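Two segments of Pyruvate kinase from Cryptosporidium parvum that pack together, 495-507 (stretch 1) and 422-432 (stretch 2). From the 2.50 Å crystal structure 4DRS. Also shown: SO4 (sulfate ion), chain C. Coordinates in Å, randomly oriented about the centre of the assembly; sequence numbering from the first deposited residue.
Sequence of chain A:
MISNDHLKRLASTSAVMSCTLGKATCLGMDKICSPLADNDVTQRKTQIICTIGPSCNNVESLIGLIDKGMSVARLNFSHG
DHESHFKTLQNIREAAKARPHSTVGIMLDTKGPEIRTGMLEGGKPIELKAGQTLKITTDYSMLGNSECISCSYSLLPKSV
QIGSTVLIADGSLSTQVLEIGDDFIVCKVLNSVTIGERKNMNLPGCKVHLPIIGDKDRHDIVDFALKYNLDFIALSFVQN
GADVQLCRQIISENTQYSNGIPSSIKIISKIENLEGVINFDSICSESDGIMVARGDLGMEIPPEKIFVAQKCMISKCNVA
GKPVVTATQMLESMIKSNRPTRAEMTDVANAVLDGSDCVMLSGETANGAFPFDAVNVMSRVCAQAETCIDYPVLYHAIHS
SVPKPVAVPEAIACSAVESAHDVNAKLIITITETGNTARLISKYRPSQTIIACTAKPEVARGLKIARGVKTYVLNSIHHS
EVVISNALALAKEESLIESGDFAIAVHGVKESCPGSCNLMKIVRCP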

# COMPACT_ATOMS: atom_id res chain seq x y z
N SER A 495 -21.91 30.16 -6.19
CA SER A 495 -21.11 29.42 -7.18
C SER A 495 -20.26 28.30 -6.54
O SER A 495 -19.13 28.05 -6.96
CB SER A 495 -20.23 30.37 -8.01
OG SER A 495 -21.02 31.34 -8.69
N LEU A 496 -20.83 27.65 -5.53
CA LEU A 496 -20.14 26.55 -4.85
C LEU A 496 -20.65 25.19 -5.33
O LEU A 496 -19.94 24.19 -5.22
CB LEU A 496 -20.30 26.67 -3.33
CG LEU A 496 -19.84 27.98 -2.67
CD1 LEU A 496 -20.25 28.02 -1.20
CD2 LEU A 496 -18.34 28.18 -2.82
N ILE A 497 -21.86 25.18 -5.88
CA ILE A 497 -22.49 23.96 -6.40
C ILE A 497 -23.42 24.28 -7.58
O ILE A 497 -23.89 25.41 -7.72
CB ILE A 497 -23.26 23.19 -5.28
CG1 ILE A 497 -23.65 21.78 -5.75
CG2 ILE A 497 -24.46 23.99 -4.78
CD1 ILE A 497 -24.03 20.82 -4.65
N GLU A 498 -23.67 23.29 -8.43
CA GLU A 498 -24.56 23.43 -9.59
C GLU A 498 -25.68 22.39 -9.55
O GLU A 498 -25.60 21.41 -8.80
CB GLU A 498 -23.77 23.30 -10.89
CG GLU A 498 -22.61 24.26 -11.03
CD GLU A 498 -21.73 23.97 -12.23
OE1 GLU A 498 -21.27 22.81 -12.37
OE2 GLU A 498 -21.50 24.89 -13.04
N SER A 499 -26.71 22.59 -10.37
CA SER A 499 -27.81 21.64 -10.49
C SER A 499 -27.30 20.28 -10.97
O SER A 499 -26.43 20.21 -11.84
CB SER A 499 -28.88 22.16 -11.45
OG SER A 499 -29.58 23.25 -10.88
N GLY A 500 -27.84 19.21 -10.39
CA GLY A 500 -27.41 17.86 -10.74
C GLY A 500 -26.22 17.34 -9.95
O GLY A 500 -25.97 16.13 -9.94
N ASP A 501 -25.50 18.24 -9.29
CA ASP A 501 -24.36 17.86 -8.44
C ASP A 501 -24.82 17.25 -7.11
O ASP A 501 -25.90 17.58 -6.60
CB ASP A 501 -23.46 19.07 -8.15
CG ASP A 501 -22.68 19.53 -9.37
OD1 ASP A 501 -22.53 18.75 -10.34
OD2 ASP A 501 -22.20 20.69 -9.35
N PHE A 502 -24.00 16.35 -6.57
CA PHE A 502 -24.29 15.73 -5.29
C PHE A 502 -23.72 16.53 -4.12
O PHE A 502 -22.69 17.19 -4.25
CB PHE A 502 -23.76 14.30 -5.23
CG PHE A 502 -24.49 13.34 -6.14
CD1 PHE A 502 -25.82 13.01 -5.90
CD2 PHE A 502 -23.84 12.75 -7.22
CE1 PHE A 502 -26.49 12.13 -6.73
CE2 PHE A 502 -24.50 11.86 -8.05
CZ PHE A 502 -25.83 11.55 -7.80
N ALA A 503 -24.43 16.46 -3.00
CA ALA A 503 -23.94 16.97 -1.73
C ALA A 503 -24.23 15.94 -0.65
O ALA A 503 -25.25 15.25 -0.70
CB ALA A 503 -24.59 18.30 -1.39
N ILE A 504 -23.33 15.84 0.32
CA ILE A 504 -23.56 15.00 1.49
C ILE A 504 -24.18 15.88 2.58
O ILE A 504 -23.62 16.92 2.93
CB ILE A 504 -22.26 14.35 2.02
CG1 ILE A 504 -21.48 13.67 0.89
CG2 ILE A 504 -22.55 13.40 3.17
CD1 ILE A 504 -22.19 12.54 0.18
N ALA A 505 -25.32 15.45 3.09
CA ALA A 505 -25.95 16.13 4.21
C ALA A 505 -25.75 15.33 5.49
O ALA A 505 -26.03 14.14 5.53
CB ALA A 505 -27.43 16.35 3.94
N VAL A 506 -25.26 16.00 6.53
CA VAL A 506 -25.05 15.39 7.84
C VAL A 506 -25.78 16.19 8.91
O VAL A 506 -25.71 17.42 8.93
CB VAL A 506 -23.54 15.32 8.18
CG1 VAL A 506 -23.32 14.94 9.64
CG2 VAL A 506 -22.84 14.33 7.27
N HIS A 507 -26.50 15.49 9.79
CA HIS A 507 -27.10 16.12 10.97
C HIS A 507 -27.33 15.16 12.10
O HIS A 507 -26.54 14.24 12.29
CB HIS A 507 -28.37 16.91 10.63
CG HIS A 507 -29.47 16.09 10.00
ND1 HIS A 507 -30.32 15.34 10.72
CD2 HIS A 507 -29.87 15.97 8.66
CE1 HIS A 507 -31.20 14.74 9.90
NE2 HIS A 507 -30.93 15.13 8.64
S SO4 C . -23.32 18.59 16.55
O1 SO4 C . -24.62 18.24 15.94
O2 SO4 C . -22.30 18.65 15.48
O3 SO4 C . -23.41 19.92 17.20
O4 SO4 C . -22.94 17.60 17.58
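Stretch 2 (422-432) DVNAKLIITIT

Stretch 2 lies beside stretch 1 as a neighbouring parallel strand. The strand that ends at Ile-431 follows 502-506 in the same direction, the two axes crossing at -17° and approaching to 4.6 Å, and the backbone angles of both are extended. In register, Ile-504 sits opposite Ile-428 (CA to CA 4.7 Å), Ala-505 opposite Ile-429 (CA to CA 4.8 Å) and Val-506 opposite Thr-430 (CA to CA 4.6 Å).

The backbone polar groups meet in the staggered ladder typical of parallel sheets, in which one residue bonds to the two residues flanking its partner. Ile-504 N donates to Leu-427 O at 2.9 Å, and Ile-504 O accepts from Ile-429 N at 2.7 Å, so Ile-504 spans Ile-428. Val-506 repeats the pattern around Thr-430: Val-506 N donates to Ile-429 O at 2.7 Å, while Val-506 O accepts from Ile-431 N at 2.7 Å. Ile-429 thus has both its N and its O satisfied by stretch 1. The carbonyls also receive CA-H contacts, as from Ala-505 CA to Ile-429 O (3.3 Å) and from Thr-430 CA to Val-506 O (3.2 Å).

Before the regular ladder, Asn-424 leaves a helix through a Schellman motif, its positive phi turning the chain towards the extended course that follows. Lys-426 N donates to Phe-502 O at 3.0 Å. A water completes this end, donating to Asn-424 O and accepting from Phe-502 N, each at 2.9 Å, and so bridges two backbone groups that do not bond directly. In stretch 1, a type II turn from Glu-498 to Asp-501 leads into the strand. Gly-500 suits its positive phi, where a CB would jam against the preceding carbonyl; Asp-501 OD2 accepts from Glu-498 N at 3.1 Å.

Side chains alternate between the faces. Ile-504, Val-506, Ile-428 and Thr-430 share one, where beta-branched residues suit extended backbone; Ile-504 CB lies 4.4 Å from Ile-428 CG2. On the other, the small Ala-503 and Ala-505 accompany the larger Leu-427 and Ile-429, with Ala-503 CB 4.3 Å from Ile-429 CD1. Leu-427 also reaches the loop, its CD1 3.7 Å from Ile-497 CB. Phe-502 CB rests 4.0 Å from Val-423 CG2, joining apolar surfaces. Lys-426 lays its aliphatic part near Asp-501, with CG 3.6 Å from Asp-501 OD2, while its end leads away.

Beyond the strand, Thr-432 OG1 hydrogen-bonds to the sulfate, with SO4 O2 and SO4 O3 both 2.7 Å from Thr-432 OG1.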

# COMPACT_ATOMS: atom_id res chain seq x y z
N ASP A 422 -16.76 9.00 -3.06
CA ASP A 422 -17.32 7.91 -3.87
C ASP A 422 -18.35 8.37 -4.91
O ASP A 422 -18.45 7.76 -5.98
CB ASP A 422 -17.92 6.82 -2.97
CG ASP A 422 -16.85 5.97 -2.29
OD1 ASP A 422 -15.72 5.87 -2.83
OD2 ASP A 422 -17.15 5.40 -1.22
N VAL A 423 -19.12 9.42 -4.62
CA VAL A 423 -20.08 9.94 -5.59
C VAL A 423 -19.59 11.20 -6.29
O VAL A 423 -20.30 11.77 -7.12
CB VAL A 423 -21.49 10.21 -4.99
CG1 VAL A 423 -22.09 8.92 -4.44
CG2 VAL A 423 -21.45 11.31 -3.94
N ASN A 424 -18.38 11.63 -5.96
CA ASN A 424 -17.79 12.86 -6.50
C ASN A 424 -18.65 14.10 -6.18
O ASN A 424 -18.91 14.94 -7.05
CB ASN A 424 -17.54 12.72 -8.01
CG ASN A 424 -16.66 13.83 -8.56
OD1 ASN A 424 -15.63 14.18 -7.99
ND2 ASN A 424 -17.08 14.40 -9.69
N ALA A 425 -19.06 14.19 -4.92
CA ALA A 425 -19.87 15.31 -4.43
C ALA A 425 -19.08 16.61 -4.42
O ALA A 425 -17.84 16.60 -4.41
CB ALA A 425 -20.40 15.00 -3.04
N LYS A 426 -19.79 17.73 -4.42
CA LYS A 426 -19.16 19.04 -4.44
C LYS A 426 -19.15 19.70 -3.07
O LYS A 426 -18.32 20.56 -2.80
CB LYS A 426 -19.83 19.96 -5.47
CG LYS A 426 -19.90 19.39 -6.88
CD LYS A 426 -18.52 19.09 -7.46
CE LYS A 426 -18.63 18.50 -8.86
NZ LYS A 426 -17.29 18.10 -9.39
N LEU A 427 -20.08 19.29 -2.21
CA LEU A 427 -20.21 19.87 -0.87
C LEU A 427 -20.54 18.85 0.20
O LEU A 427 -21.20 17.84 -0.06
CB LEU A 427 -21.30 20.95 -0.86
CG LEU A 427 -21.14 22.24 -1.66
CD1 LEU A 427 -22.46 22.97 -1.66
CD2 LEU A 427 -20.03 23.13 -1.10
N ILE A 428 -20.07 19.12 1.42
CA ILE A 428 -20.52 18.42 2.60
C ILE A 428 -21.23 19.42 3.51
O ILE A 428 -20.60 20.33 4.05
CB ILE A 428 -19.36 17.74 3.36
CG1 ILE A 428 -18.60 16.77 2.44
CG2 ILE A 428 -19.88 17.01 4.60
CD1 ILE A 428 -17.35 16.17 3.05
N ILE A 429 -22.55 19.27 3.64
CA ILE A 429 -23.35 20.16 4.47
C ILE A 429 -23.65 19.51 5.81
O ILE A 429 -24.12 18.37 5.85
CB ILE A 429 -24.66 20.58 3.76
CG1 ILE A 429 -24.36 21.18 2.39
CG2 ILE A 429 -25.45 21.57 4.62
CD1 ILE A 429 -25.59 21.34 1.51
N THR A 430 -23.37 20.22 6.89
CA THR A 430 -23.62 19.70 8.23
C THR A 430 -24.51 20.63 9.07
O THR A 430 -24.23 21.82 9.22
CB THR A 430 -22.31 19.34 8.99
OG1 THR A 430 -22.63 18.82 10.28
CG2 THR A 430 -21.40 20.56 9.14
N ILE A 431 -25.61 20.08 9.58
CA ILE A 431 -26.50 20.81 10.47
C ILE A 431 -25.99 20.57 11.88
O ILE A 431 -25.97 19.44 12.35
CB ILE A 431 -27.97 20.36 10.32
CG1 ILE A 431 -28.47 20.62 8.89
CG2 ILE A 431 -28.86 21.06 11.32
CD1 ILE A 431 -29.81 19.98 8.58
N THR A 432 -25.55 21.64 12.54
CA THR A 432 -24.90 21.52 13.84
C THR A 432 -25.32 22.63 14.80
O THR A 432 -25.58 23.76 14.38
CB THR A 432 -23.36 21.47 13.70
OG1 THR A 432 -22.75 21.28 14.98
CG2 THR A 432 -22.81 22.75 13.06
O HOH W 1 -21.55 15.65 -7.89